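PDB 2EIG: lectin from Lotus tetragonolobus, which probably binds L-fucosyl-containing sugars, as a calcium- and manganese-containing legume lectin that assembles from four subunits. Local coordinates for residues V1-Y5 / Y45-P50; G26-T32 / E214-Y219; V83-W89 / K199-S205. All blocks are in the same frame, centred on the assembly; numbering follows the deposited sequence.

Interaction 1: V1-Y5 / Y45-P50; sequences VSFNY and YATPVP. With NAG (2-acetamido-2-deoxy-beta-D-glucopyranose), chain E.
Phe3 and Tyr45 stack face against face in an offset arrangement, and this pair is the tight part of the contact. The ring centroids are 4.1 Å apart and the planes differ by 22°. The two side chains run antiparallel past one another, which puts Phe3 CE2 over the centre of the Tyr45 ring. Phe3 CG sits between the backbone N and the carbonyl carbon (chi1 55°), and this lays the ring against Tyr45. Tyr5 approaches at about a right angle. Its hydroxyl lies in the plane of the Tyr45 ring, with Tyr5 OH 3.7 Å from Tyr45 CD1, and is hydrogen-bonded to Ser13. The packing thins toward the chain start. Val1 CG1 touches Tyr45 CE2 at 3.6 Å, whereas Val1 CG2 reaches Pro50 CD only at 4.0 Å and Val49 CG1 at 4.2 Å. Asn4, on the same strand, carries the N-linked sugar, its ND2 joined to C1 of the N-acetylglucosamine by a 1.4 Å covalent bond. Phe3 also packs on Trp221 and Phe223 of strand 214-226, the neighbour of strand 2-5. Strand 39-50 belongs to the other sheet, so the aromatic stack bridges the two sheets of the legume lectin beta-sandwich.

Interaction 2: G26-T32 / E214-Y219; sequences GRLAMPT and ERHDIY
Arg27 reaches across to Asp217 and lies alongside Tyr219. Its chain bends at chi3 (-137°), which brings NH1 to Asp217 OD1 at 2.8 Å. The bond lies close to the guanidinium plane, but the oxygen is met from above the carboxylate plane. Tyr219 CE2 sits over one face of the same guanidinium, with the ring turned steeply against it. Arg215 bends at chi3 too and grips Asp217 side-on. Arg215 NE uses the syn lone pair of Asp217 OD1 at 2.8 Å, while NH2 bonds OD2. One carboxylate thus holds two arginines, and OD1 accepts from both. Arg215 NH1 also donates to Thr32 O at 3.1 Å. Beneath these charged groups the backbones form an antiparallel pair in the legume lectin beta-sandwich, with Leu28 and Ile218 as a hydrogen-bonded pair. Leu28 and Ile218 point to the opposite side of the sheet from Ala29 and Asp217. There Ile218 CD1 meets both Leu28 CD2 and Met30 SD at 3.7 Å. His216 ND1 donates to Met30 O, which lies in the ring plane; the 2.5 Å separation is unusually short and doubtful. His216 NE2 bonds Glu214 OE2 at 2.8 Å, and Glu214 in turn is held by Ser121 and Arg153.

Interaction 3: V83-W89 / K199-S205; sequences VFFLAPW and KVSVGFS
Lys199 opens the pairing through its backbone: Lys199 O accepts from Trp89 N at 3.2 Å. Its aliphatic CB lies near Trp89 CB. Val200 comes next and sends CG2 across to Leu86 CG at 4.0 Å. It has Pro88 opposite, but the side chains of that pair diverge. Ser201 follows on the other side of the sheet. Its backbone N donates to Ala87 O at 2.8 Å, and the return bond from Ala87 N is weak. The edge of the Trp89 indole lies against Ser201, with CE3 close to CA and CB. A water donates to Phe85 O and sits over the centre of the Phe85 ring; its link to Ser201 OG is less sure, because that atom is not firmly placed. Val202 shares its side with Leu86 and Phe84. Its CG1 packs on Leu86 CG, and its CB lies 4.0 Å from Phe84 CZ. Strands 81-88 and 199-208 are antiparallel neighbours within the seven-stranded sheet of the legume lectin sandwich, and this Val202 side faces the other sheet, where Trp221 and Phe62 lie. Gly203 takes backbone angles suited to glycine. Gly203 O accepts from Phe85 N at 2.9 Å. A chi1 of 81° folds the Phe85 ring back over the neighbouring strand, against Ser205. Phe204 forms an edge-to-face pair with Phe84, whose edge points at the Phe204 face; the centroids are 5.9 Å apart and the planes at 72°. Ser205 closes the run with paired backbone bonds to Val83. Its CB touches Phe85 CE2 at 3.5 Å, and its hydroxyl is bonded to Leu102 O.

Interactions 1 and 3 adjoin, with centres 10 Å apart. Strand 39-50 is the neighbour of strand 199-208, and probable backbone hydrogen bonds join them: Tyr45 N to Val202 O at 2.8 Å and Val49 N to Val200 O at 2.7 Å. Interaction 2 lies in the other sheet. It meets interaction 3 across the interior, where Ile218 CD1 packs 3.5 Å from Phe204 CG. Interactions 1 and 2 do not touch, although strands 2-5 and 214-226 pair in one sheet. The bound metals lie close to interactions 2 and 3: the Val83 side chain is about 8 Å from manganese, and that of Glu214 about 9 Å from calcium. The glycan belongs to interaction 1.

Interaction 1: V1-Y5 / Y45-P50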
loop_
_atom_site.group_PDB
_atom_site.type_symbol
_atom_site.label_atom_id
_atom_site.label_comp_id
_atom_site.label_asym_id
_atom_site.label_seq_id
_atom_site.Cartn_x
_atom_site.Cartn_y
_atom_site.Cartn_z
ATOM N N VAL A 1 11.631 -2.027 -21.667
ATOM C CA VAL A 1 12.753 -2.983 -21.876
ATOM C C VAL A 1 12.128 -4.365 -21.788
ATOM O O VAL A 1 11.271 -4.627 -20.942
ATOM C CB VAL A 1 13.895 -2.777 -20.835
ATOM C CG1 VAL A 1 14.888 -3.938 -20.828
ATOM C CG2 VAL A 1 14.607 -1.449 -21.085
ATOM N N SER A 2 12.501 -5.236 -22.700
ATOM C CA SER A 2 12.001 -6.616 -22.662
ATOM C C SER A 2 13.137 -7.578 -22.996
ATOM O O SER A 2 13.804 -7.433 -24.015
ATOM C CB SER A 2 10.852 -6.765 -23.666
ATOM O OG SER A 2 10.479 -8.112 -23.811
ATOM N N PHE A 3 13.372 -8.562 -22.134
ATOM C CA PHE A 3 14.316 -9.621 -22.458
ATOM C C PHE A 3 13.885 -10.858 -21.721
ATOM O O PHE A 3 13.018 -10.802 -20.828
ATOM C CB PHE A 3 15.788 -9.258 -22.177
ATOM C CG PHE A 3 16.064 -8.799 -20.768
ATOM C CD1 PHE A 3 16.260 -9.717 -19.735
ATOM C CD2 PHE A 3 16.107 -7.448 -20.465
ATOM C CE1 PHE A 3 16.543 -9.268 -18.376
ATOM C CE2 PHE A 3 16.342 -6.981 -19.143
ATOM C CZ PHE A 3 16.577 -7.886 -18.110
ATOM N N ASN A 4 14.469 -11.976 -22.107
ATOM C CA ASN A 4 14.028 -13.270 -21.624
ATOM C C ASN A 4 15.170 -14.230 -21.906
ATOM O O ASN A 4 15.386 -14.633 -23.039
ATOM C CB ASN A 4 12.707 -13.642 -22.329
ATOM C CG ASN A 4 12.248 -15.092 -22.065
ATOM O OD1 ASN A 4 12.809 -15.818 -21.231
ATOM N ND2 ASN A 4 11.211 -15.508 -22.807
ATOM N N TYR A 5 15.925 -14.541 -20.862
ATOM C CA TYR A 5 16.985 -15.530 -20.896
ATOM C C TYR A 5 16.426 -16.850 -20.380
ATOM O O TYR A 5 16.126 -16.991 -19.194
ATOM C CB TYR A 5 18.128 -15.110 -19.960
ATOM C CG TYR A 5 18.759 -13.799 -20.352
ATOM C CD1 TYR A 5 19.854 -13.772 -21.227
ATOM C CD2 TYR A 5 18.260 -12.588 -19.872
ATOM C CE1 TYR A 5 20.464 -12.568 -21.571
ATOM C CE2 TYR A 5 18.830 -11.371 -20.236
ATOM C CZ TYR A 5 19.898 -11.366 -21.106
ATOM O OH TYR A 5 20.450 -10.186 -21.496
ATOM N N TYR A 45 21.906 -6.460 -16.421
ATOM C CA TYR A 45 21.512 -6.215 -17.780
ATOM C C TYR A 45 22.404 -5.065 -18.316
ATOM O O TYR A 45 22.623 -4.062 -17.630
ATOM C CB TYR A 45 20.027 -5.898 -17.891
ATOM C CG TYR A 45 19.559 -5.718 -19.306
ATOM C CD1 TYR A 45 19.701 -6.761 -20.256
ATOM C CD2 TYR A 45 18.937 -4.524 -19.699
ATOM C CE1 TYR A 45 19.256 -6.593 -21.558
ATOM C CE2 TYR A 45 18.478 -4.347 -21.021
ATOM C CZ TYR A 45 18.662 -5.378 -21.927
ATOM O OH TYR A 45 18.211 -5.240 -23.195
ATOM N N ALA A 46 22.921 -5.219 -19.539
ATOM C CA ALA A 46 23.922 -4.257 -20.015
ATOM C C ALA A 46 23.398 -2.930 -20.586
ATOM O O ALA A 46 24.178 -2.140 -21.094
ATOM C CB ALA A 46 24.878 -4.936 -20.995
ATOM N N THR A 47 22.096 -2.681 -20.521
ATOM C CA THR A 47 21.547 -1.428 -21.034
ATOM C C THR A 47 20.869 -0.719 -19.915
ATOM O O THR A 47 20.147 -1.372 -19.134
ATOM C CB THR A 47 20.516 -1.684 -22.186
ATOM O OG1 THR A 47 21.019 -2.696 -23.068
ATOM C CG2 THR A 47 20.190 -0.373 -22.992
ATOM N N PRO A 48 21.024 0.621 -19.835
ATOM C CA PRO A 48 20.337 1.296 -18.730
ATOM C C PRO A 48 18.857 1.014 -18.836
ATOM O O PRO A 48 18.324 0.867 -19.953
ATOM C CB PRO A 48 20.615 2.781 -18.998
ATOM C CG PRO A 48 21.871 2.792 -19.760
ATOM C CD PRO A 48 21.781 1.589 -20.659
ATOM N N VAL A 49 18.189 0.883 -17.701
ATOM C CA VAL A 49 16.723 0.756 -17.724
ATOM C C VAL A 49 16.122 2.118 -17.300
ATOM O O VAL A 49 16.440 2.611 -16.247
ATOM C CB VAL A 49 16.191 -0.409 -16.817
ATOM C CG1 VAL A 49 14.663 -0.584 -16.993
ATOM C CG2 VAL A 49 16.909 -1.746 -17.155
ATOM N N PRO A 50 15.255 2.708 -18.140
ATOM C CA PRO A 50 14.624 3.945 -17.735
ATOM C C PRO A 50 13.452 3.635 -16.801
ATOM O O PRO A 50 12.546 2.867 -17.162
ATOM C CB PRO A 50 14.183 4.573 -19.053
ATOM C CG PRO A 50 14.242 3.476 -20.075
ATOM C CD PRO A 50 14.807 2.260 -19.476
HETATM C C1 NAG E . 10.706 -16.826 -22.479
HETATM C C2 NAG E . 9.229 -16.514 -22.262
HETATM C C3 NAG E . 8.245 -17.683 -22.508
HETATM C C4 NAG E . 8.749 -18.844 -23.393
HETATM C C5 NAG E . 10.274 -18.947 -23.468
HETATM C C6 NAG E . 10.740 -19.711 -24.702
HETATM C C7 NAG E . 8.415 -14.957 -20.573
HETATM C C8 NAG E . 7.989 -14.876 -19.134
HETATM N N2 NAG E . 9.089 -16.061 -20.893
HETATM O O3 NAG E . 7.027 -17.158 -23.032
HETATM O O4 NAG E . 8.218 -20.060 -22.903
HETATM O O5 NAG E . 10.837 -17.663 -23.596
HETATM O O6 NAG E . 10.786 -18.822 -25.806
HETATM O O7 NAG E . 8.150 -14.058 -21.386
#

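Interaction 2: G26-T32 / E214-Y219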
loop_
_atom_site.group_PDB
_atom_site.type_symbol
_atom_site.label_atom_id
_atom_site.label_comp_id
_atom_site.label_asym_id
_atom_site.label_seq_id
_atom_site.Cartn_x
_atom_site.Cartn_y
_atom_site.Cartn_z
ATOM N N GLY A 26 24.845 -23.128 -19.570
ATOM C CA GLY A 26 24.228 -21.813 -19.700
ATOM C C GLY A 26 23.689 -21.185 -18.413
ATOM O O GLY A 26 22.719 -20.450 -18.449
ATOM N N ARG A 27 24.304 -21.472 -17.268
ATOM C CA ARG A 27 23.776 -20.899 -16.027
ATOM C C ARG A 27 24.597 -19.697 -15.564
ATOM O O ARG A 27 25.757 -19.555 -15.935
ATOM C CB ARG A 27 23.463 -21.980 -14.967
ATOM C CG ARG A 27 24.531 -22.375 -14.008
ATOM C CD ARG A 27 24.239 -23.841 -13.592
ATOM N NE ARG A 27 24.390 -24.115 -12.152
ATOM C CZ ARG A 27 23.943 -25.219 -11.530
ATOM N NH1 ARG A 27 24.116 -25.372 -10.208
ATOM N NH2 ARG A 27 23.316 -26.178 -12.224
ATOM N N LEU A 28 23.961 -18.785 -14.838
ATOM C CA LEU A 28 24.642 -17.625 -14.334
ATOM C C LEU A 28 25.133 -17.892 -12.904
ATOM O O LEU A 28 24.336 -17.998 -11.970
ATOM C CB LEU A 28 23.725 -16.390 -14.418
ATOM C CG LEU A 28 24.261 -15.138 -13.689
ATOM C CD1 LEU A 28 25.700 -14.715 -14.124
ATOM C CD2 LEU A 28 23.238 -14.021 -13.925
ATOM N N ALA A 29 26.449 -18.025 -12.746
ATOM C CA ALA A 29 27.001 -18.428 -11.463
ATOM C C ALA A 29 27.571 -17.226 -10.709
ATOM O O ALA A 29 28.363 -16.446 -11.241
ATOM C CB ALA A 29 28.014 -19.467 -11.621
ATOM N N MET A 30 27.151 -17.104 -9.457
ATOM C CA MET A 30 27.487 -15.915 -8.683
ATOM C C MET A 30 27.695 -16.419 -7.259
ATOM O O MET A 30 26.779 -16.376 -6.462
ATOM C CB MET A 30 26.307 -14.919 -8.718
ATOM C CG MET A 30 25.966 -14.414 -10.130
ATOM S SD MET A 30 24.596 -13.298 -10.051
ATOM C CE MET A 30 25.417 -11.823 -9.367
ATOM N N PRO A 31 28.900 -16.880 -6.948
ATOM C CA PRO A 31 30.066 -16.802 -7.848
ATOM C C PRO A 31 30.293 -18.061 -8.677
ATOM O O PRO A 31 29.724 -19.131 -8.421
ATOM C CB PRO A 31 31.239 -16.679 -6.865
ATOM C CG PRO A 31 30.832 -17.611 -5.748
ATOM C CD PRO A 31 29.256 -17.534 -5.674
ATOM N N THR A 32 31.137 -17.909 -9.687
ATOM C CA THR A 32 31.544 -19.028 -10.482
ATOM C C THR A 32 32.225 -20.120 -9.600
ATOM O O THR A 32 31.965 -21.309 -9.767
ATOM C CB THR A 32 32.520 -18.569 -11.537
ATOM O OG1 THR A 32 32.881 -19.705 -12.319
ATOM C CG2 THR A 32 33.752 -17.955 -10.912
ATOM N N GLU A 214 28.196 -20.282 -0.390
ATOM C CA GLU A 214 27.271 -21.141 -1.094
ATOM C C GLU A 214 27.346 -20.765 -2.589
ATOM O O GLU A 214 27.873 -19.706 -2.937
ATOM C CB GLU A 214 25.838 -20.969 -0.563
ATOM C CG GLU A 214 25.351 -19.563 -0.739
ATOM C CD GLU A 214 24.014 -19.264 -0.104
ATOM O OE1 GLU A 214 23.252 -20.215 0.248
ATOM O OE2 GLU A 214 23.723 -18.038 0.003
ATOM N N ARG A 215 26.833 -21.630 -3.455
ATOM C CA ARG A 215 26.598 -21.251 -4.839
ATOM C C ARG A 215 25.292 -20.429 -4.891
ATOM O O ARG A 215 24.376 -20.661 -4.072
ATOM C CB ARG A 215 26.459 -22.503 -5.715
ATOM C CG ARG A 215 27.713 -23.461 -5.754
ATOM C CD ARG A 215 27.712 -24.401 -6.969
ATOM N NE ARG A 215 27.640 -23.625 -8.214
ATOM C CZ ARG A 215 28.668 -23.029 -8.811
ATOM N NH1 ARG A 215 29.904 -23.146 -8.338
ATOM N NH2 ARG A 215 28.444 -22.320 -9.918
ATOM N N HIS A 216 25.215 -19.491 -5.840
ATOM C CA HIS A 216 23.954 -18.879 -6.286
ATOM C C HIS A 216 23.983 -18.949 -7.781
ATOM O O HIS A 216 24.732 -18.246 -8.414
ATOM C CB HIS A 216 23.825 -17.414 -5.861
ATOM C CG HIS A 216 24.336 -17.152 -4.486
ATOM N ND1 HIS A 216 25.624 -16.737 -4.257
ATOM C CD2 HIS A 216 23.765 -17.300 -3.262
ATOM C CE1 HIS A 216 25.821 -16.595 -2.955
ATOM N NE2 HIS A 216 24.708 -16.902 -2.329
ATOM N N ASP A 217 23.193 -19.858 -8.327
ATOM C CA ASP A 217 23.229 -20.139 -9.745
ATOM C C ASP A 217 21.861 -19.866 -10.208
ATOM O O ASP A 217 20.877 -20.440 -9.701
ATOM C CB ASP A 217 23.536 -21.604 -10.007
ATOM C CG ASP A 217 24.869 -21.996 -9.496
ATOM O OD1 ASP A 217 24.945 -23.065 -8.856
ATOM O OD2 ASP A 217 25.838 -21.228 -9.719
ATOM N N ILE A 218 21.836 -18.988 -11.190
ATOM C CA ILE A 218 20.637 -18.494 -11.802
ATOM C C ILE A 218 20.535 -19.169 -13.142
ATOM O O ILE A 218 21.485 -19.154 -13.931
ATOM C CB ILE A 218 20.738 -16.957 -12.000
ATOM C CG1 ILE A 218 21.026 -16.260 -10.653
ATOM C CG2 ILE A 218 19.439 -16.397 -12.630
ATOM C CD1 ILE A 218 21.344 -14.769 -10.815
ATOM N N TYR A 219 19.344 -19.688 -13.415
ATOM C CA TYR A 219 19.101 -20.499 -14.574
ATOM C C TYR A 219 18.428 -19.770 -15.721
ATOM O O TYR A 219 18.564 -20.171 -16.881
ATOM C CB TYR A 219 18.246 -21.675 -14.176
ATOM C CG TYR A 219 18.879 -22.456 -13.059
ATOM C CD1 TYR A 219 18.168 -22.749 -11.934
ATOM C CD2 TYR A 219 20.232 -22.864 -13.139
ATOM C CE1 TYR A 219 18.746 -23.455 -10.888
ATOM C CE2 TYR A 219 20.835 -23.563 -12.099
ATOM C CZ TYR A 219 20.081 -23.858 -10.985
ATOM O OH TYR A 219 20.642 -24.567 -9.969
HETATM O O HOH W 1 20.350 -21.961 -17.314
HETATM O O HOH W 2 27.374 -19.942 -7.665
#

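Interaction 3: V83-W89 / K199-S205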
loop_
_atom_site.group_PDB
_atom_site.type_symbol
_atom_site.label_atom_id
_atom_site.label_comp_id
_atom_site.label_asym_id
_atom_site.label_seq_id
_atom_site.Cartn_x
_atom_site.Cartn_y
_atom_site.Cartn_z
ATOM N N VAL A 83 20.829 -11.187 -4.520
ATOM C CA VAL A 83 19.735 -10.243 -4.658
ATOM C C VAL A 83 19.435 -9.906 -6.090
ATOM O O VAL A 83 20.334 -9.895 -6.892
ATOM C CB VAL A 83 19.999 -8.964 -3.819
ATOM C CG1 VAL A 83 20.620 -9.389 -2.460
ATOM C CG2 VAL A 83 20.878 -7.941 -4.576
ATOM N N PHE A 84 18.161 -9.661 -6.385
ATOM C CA PHE A 84 17.769 -8.867 -7.506
ATOM C C PHE A 84 17.706 -7.387 -7.066
ATOM O O PHE A 84 17.110 -7.056 -6.037
ATOM C CB PHE A 84 16.393 -9.277 -8.074
ATOM C CG PHE A 84 15.933 -8.357 -9.186
ATOM C CD1 PHE A 84 16.441 -8.508 -10.490
ATOM C CD2 PHE A 84 15.086 -7.292 -8.920
ATOM C CE1 PHE A 84 16.058 -7.647 -11.496
ATOM C CE2 PHE A 84 14.688 -6.429 -9.910
ATOM C CZ PHE A 84 15.155 -6.605 -11.218
ATOM N N PHE A 85 18.325 -6.520 -7.837
ATOM C CA PHE A 85 18.435 -5.121 -7.483
ATOM C C PHE A 85 18.416 -4.131 -8.666
ATOM O O PHE A 85 18.825 -4.449 -9.804
ATOM C CB PHE A 85 19.633 -4.829 -6.530
ATOM C CG PHE A 85 21.009 -4.706 -7.201
ATOM C CD1 PHE A 85 21.704 -3.523 -7.129
ATOM C CD2 PHE A 85 21.646 -5.811 -7.790
ATOM C CE1 PHE A 85 23.009 -3.381 -7.664
ATOM C CE2 PHE A 85 22.953 -5.679 -8.368
ATOM C CZ PHE A 85 23.638 -4.476 -8.280
ATOM N N LEU A 86 17.855 -2.966 -8.360
ATOM C CA LEU A 86 17.960 -1.748 -9.123
ATOM C C LEU A 86 18.906 -0.812 -8.405
ATOM O O LEU A 86 18.825 -0.621 -7.146
ATOM C CB LEU A 86 16.605 -1.037 -9.201
ATOM C CG LEU A 86 15.574 -1.616 -10.171
ATOM C CD1 LEU A 86 15.198 -3.021 -9.749
ATOM C CD2 LEU A 86 14.322 -0.727 -10.126
ATOM N N ALA A 87 19.787 -0.220 -9.186
ATOM C CA ALA A 87 20.765 0.749 -8.681
ATOM C C ALA A 87 21.044 1.800 -9.775
ATOM O O ALA A 87 20.889 1.492 -10.966
ATOM C CB ALA A 87 22.009 0.069 -8.268
ATOM N N PRO A 88 21.480 3.013 -9.370
ATOM C CA PRO A 88 21.807 4.045 -10.302
ATOM C C PRO A 88 22.670 3.485 -11.391
ATOM O O PRO A 88 23.671 2.804 -11.140
ATOM C CB PRO A 88 22.616 5.045 -9.437
ATOM C CG PRO A 88 21.892 4.978 -8.152
ATOM C CD PRO A 88 21.751 3.466 -7.987
ATOM N N TRP A 89 22.274 3.735 -12.620
ATOM C CA TRP A 89 23.145 3.332 -13.722
ATOM C C TRP A 89 24.560 3.962 -13.555
ATOM O O TRP A 89 24.697 5.119 -13.164
ATOM C CB TRP A 89 22.511 3.608 -15.080
ATOM C CG TRP A 89 23.391 3.110 -16.167
ATOM C CD1 TRP A 89 24.292 3.843 -16.895
ATOM C CD2 TRP A 89 23.515 1.747 -16.615
ATOM N NE1 TRP A 89 24.944 3.026 -17.791
ATOM C CE2 TRP A 89 24.485 1.736 -17.646
ATOM C CE3 TRP A 89 22.908 0.529 -16.236
ATOM C CZ2 TRP A 89 24.845 0.545 -18.321
ATOM C CZ3 TRP A 89 23.253 -0.628 -16.918
ATOM C CH2 TRP A 89 24.189 -0.609 -17.963
ATOM N N LYS A 199 17.594 6.310 -14.736
ATOM C CA LYS A 199 18.152 5.177 -15.476
ATOM C C LYS A 199 18.790 4.324 -14.408
ATOM O O LYS A 199 19.429 4.840 -13.520
ATOM C CB LYS A 199 19.228 5.586 -16.515
ATOM C CG LYS A 199 18.688 6.360 -17.725
ATOM C CD LYS A 199 19.846 6.741 -18.636
ATOM C CE LYS A 199 19.432 7.883 -19.591
ATOM N NZ LYS A 199 18.010 7.726 -20.076
ATOM N N VAL A 200 18.530 3.028 -14.445
ATOM C CA VAL A 200 19.110 2.126 -13.467
ATOM C C VAL A 200 19.674 0.887 -14.151
ATOM O O VAL A 200 19.379 0.607 -15.303
ATOM C CB VAL A 200 18.078 1.738 -12.352
ATOM C CG1 VAL A 200 17.629 2.973 -11.560
ATOM C CG2 VAL A 200 16.855 1.023 -12.932
ATOM N N SER A 201 20.522 0.159 -13.435
ATOM C CA SER A 201 20.795 -1.188 -13.826
ATOM C C SER A 201 19.723 -2.004 -13.170
ATOM O O SER A 201 19.129 -1.610 -12.141
ATOM C CB SER A 201 22.183 -1.613 -13.365
ATOM O OG SER A 201 22.279 -1.494 -11.944
ATOM N N VAL A 202 19.404 -3.105 -13.845
ATOM C CA VAL A 202 18.699 -4.230 -13.218
ATOM C C VAL A 202 19.658 -5.370 -13.314
ATOM O O VAL A 202 20.452 -5.479 -14.298
ATOM C CB VAL A 202 17.326 -4.561 -13.888
ATOM C CG1 VAL A 202 16.427 -3.363 -13.724
ATOM C CG2 VAL A 202 17.497 -4.911 -15.423
ATOM N N GLY A 203 19.596 -6.215 -12.297
ATOM C CA GLY A 203 20.430 -7.371 -12.241
ATOM C C GLY A 203 20.575 -7.941 -10.853
ATOM O O GLY A 203 19.715 -7.808 -9.981
ATOM N N PHE A 204 21.682 -8.635 -10.667
ATOM C CA PHE A 204 21.864 -9.439 -9.476
ATOM C C PHE A 204 23.179 -9.120 -8.841
ATOM O O PHE A 204 24.138 -8.777 -9.520
ATOM C CB PHE A 204 21.842 -10.933 -9.824
ATOM C CG PHE A 204 20.602 -11.361 -10.523
ATOM C CD1 PHE A 204 20.568 -11.416 -11.929
ATOM C CD2 PHE A 204 19.450 -11.723 -9.789
ATOM C CE1 PHE A 204 19.408 -11.820 -12.579
ATOM C CE2 PHE A 204 18.276 -12.133 -10.461
ATOM C CZ PHE A 204 18.277 -12.180 -11.866
ATOM N N SER A 205 23.202 -9.247 -7.521
ATOM C CA SER A 205 24.404 -9.175 -6.770
ATOM C C SER A 205 24.401 -10.337 -5.801
ATOM O O SER A 205 23.359 -10.690 -5.236
ATOM C CB SER A 205 24.462 -7.845 -6.002
ATOM O OG SER A 205 25.604 -7.830 -5.210
HETATM O O HOH W 3 21.216 -3.601 -10.721
#